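PDB 1O4T: putative oxalate decarboxylase from Thermotoga maritima, which binds oxalate and manganese in a cupin barrel, forms a homodimer, and is thought to act as an oxalate decarboxylase. Local coordinates for residues Gly36-Val41 against Ser115-Gly120. Sequence-based numbering, arbitrary orientation.
Sequences GGKGEV and SIENTG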
loop_
_atom_site.group_PDB
_atom_site.type_symbol
_atom_site.label_atom_id
_atom_site.label_comp_id
_atom_site.label_asym_id
_atom_site.label_seq_id
_atom_site.Cartn_x
_atom_site.Cartn_y
_atom_site.Cartn_z
ATOM N N GLY A 36 0.370 17.087 15.975
ATOM C CA GLY A 36 1.375 17.582 16.901
ATOM C C GLY A 36 2.830 17.196 16.625
ATOM O O GLY A 36 3.657 17.292 17.533
ATOM N N GLY A 37 3.157 16.777 15.394
ATOM C CA GLY A 37 4.538 16.394 15.042
ATOM C C GLY A 37 5.412 17.578 14.661
ATOM O O GLY A 37 4.999 18.720 14.801
ATOM N N LYS A 38 6.619 17.317 14.173
ATOM C CA LYS A 38 7.598 18.372 13.856
ATOM C C LYS A 38 7.575 18.731 12.374
ATOM O O LYS A 38 7.356 17.877 11.515
ATOM C CB LYS A 38 9.017 17.927 14.233
ATOM C CG LYS A 38 9.115 17.298 15.632
ATOM C CD LYS A 38 10.550 17.111 16.097
ATOM C CE LYS A 38 11.216 15.896 15.492
ATOM N NZ LYS A 38 12.674 15.759 15.946
ATOM N N GLY A 39 7.796 20.019 12.088
ATOM C CA GLY A 39 7.887 20.509 10.719
ATOM C C GLY A 39 6.651 20.282 9.872
ATOM O O GLY A 39 5.562 20.170 10.390
ATOM N N GLU A 40 6.849 20.250 8.554
ATOM C CA GLU A 40 5.771 20.205 7.573
ATOM C C GLU A 40 5.847 18.865 6.864
ATOM O O GLU A 40 6.925 18.410 6.504
ATOM C CB GLU A 40 5.931 21.286 6.504
ATOM C CG GLU A 40 5.708 22.719 6.945
ATOM C CD GLU A 40 5.919 23.713 5.795
ATOM O OE1 GLU A 40 6.256 23.261 4.673
ATOM O OE2 GLU A 40 5.750 24.939 6.004
ATOM N N VAL A 41 4.672 18.308 6.599
ATOM C CA VAL A 41 4.470 17.013 6.002
ATOM C C VAL A 41 3.537 17.176 4.768
ATOM O O VAL A 41 2.878 18.208 4.628
ATOM C CB VAL A 41 3.912 16.152 7.147
ATOM C CG1 VAL A 41 2.678 15.391 6.788
ATOM C CG2 VAL A 41 5.034 15.335 7.761
ATOM N N SER A 115 3.263 7.150 16.076
ATOM C CA SER A 115 3.901 8.328 15.496
ATOM C C SER A 115 4.960 7.820 14.559
ATOM O O SER A 115 5.305 6.631 14.610
ATOM C CB SER A 115 4.550 9.210 16.559
ATOM O OG SER A 115 5.571 8.540 17.244
ATOM N N ILE A 116 5.501 8.699 13.723
ATOM C CA ILE A 116 6.595 8.305 12.851
ATOM C C ILE A 116 7.444 9.515 12.553
ATOM O O ILE A 116 6.907 10.604 12.286
ATOM C CB ILE A 116 6.043 7.622 11.541
ATOM C CG1 ILE A 116 7.172 7.154 10.625
ATOM C CG2 ILE A 116 5.106 8.534 10.780
ATOM C CD1 ILE A 116 6.721 6.067 9.586
ATOM N N GLU A 117 8.758 9.339 12.636
ATOM C CA GLU A 117 9.703 10.428 12.416
ATOM C C GLU A 117 10.747 10.097 11.350
ATOM O O GLU A 117 11.325 8.987 11.330
ATOM C CB GLU A 117 10.413 10.781 13.723
ATOM C CG GLU A 117 11.216 12.064 13.614
ATOM C CD GLU A 117 11.813 12.541 14.931
ATOM O OE1 GLU A 117 11.284 12.184 16.004
ATOM O OE2 GLU A 117 12.800 13.307 14.874
ATOM N N ASN A 118 11.022 11.084 10.494
ATOM C CA ASN A 118 12.132 10.978 9.548
ATOM C C ASN A 118 13.471 11.370 10.196
ATOM O O ASN A 118 13.785 12.542 10.349
ATOM C CB ASN A 118 11.875 11.816 8.289
ATOM C CG ASN A 118 12.959 11.656 7.253
ATOM O OD1 ASN A 118 13.929 10.932 7.486
ATOM N ND2 ASN A 118 12.809 12.334 6.095
ATOM N N THR A 119 14.279 10.373 10.514
ATOM C CA THR A 119 15.570 10.594 11.138
ATOM C C THR A 119 16.715 10.572 10.095
ATOM O O THR A 119 17.868 10.549 10.460
ATOM C CB THR A 119 15.800 9.536 12.240
ATOM O OG1 THR A 119 15.627 8.232 11.700
ATOM C CG2 THR A 119 14.697 9.578 13.291
ATOM N N GLY A 120 16.405 10.593 8.804
ATOM C CA GLY A 120 17.463 10.548 7.772
ATOM C C GLY A 120 17.583 11.881 7.048
ATOM O O GLY A 120 16.944 12.875 7.450
#
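Glu117 OE2 takes a hydrogen bond from Lys38 NZ at 2.7 Å, and with the opposite charges of the two groups this is a salt bridge. The ammonium nitrogen does not lie in the plane of the carboxylate: it reaches OE2 from above, 47° out of that plane, and Glu117 OE1 stays 3.8 Å from Lys38 NZ, so one oxygen does the gripping. Lys38 CE comes in beside its nitrogen, 3.1 Å from Glu117 OE2, which makes the last two atoms of the lysine the touching end. A bend at chi3 (-79°) in an otherwise stretched lysine turns that end onto the acid. Glu117, with CG anti to the backbone N (chi1 -170°), runs out straight to meet it. The backbone of Lys38 is tied to Ser69, while Asn118 OD1 forms an Asx turn with Gly120 N, 2.8 Å away, just past strand 113-117. Lys38 would probably lose this counter-charge, and its long chain would be freer to swing, if an alanine stood at Glu117. The pair illustrates how a single surface salt bridge can join a loop, here the one before strand 40-45, to a strand end of the other sheet of the double-stranded beta-helix. The side chain of Glu117 is about 12 Å from the bound oxalate. With one bond between an exposed lysine and a partly exposed glutamate, the attraction is probably screened by solvent.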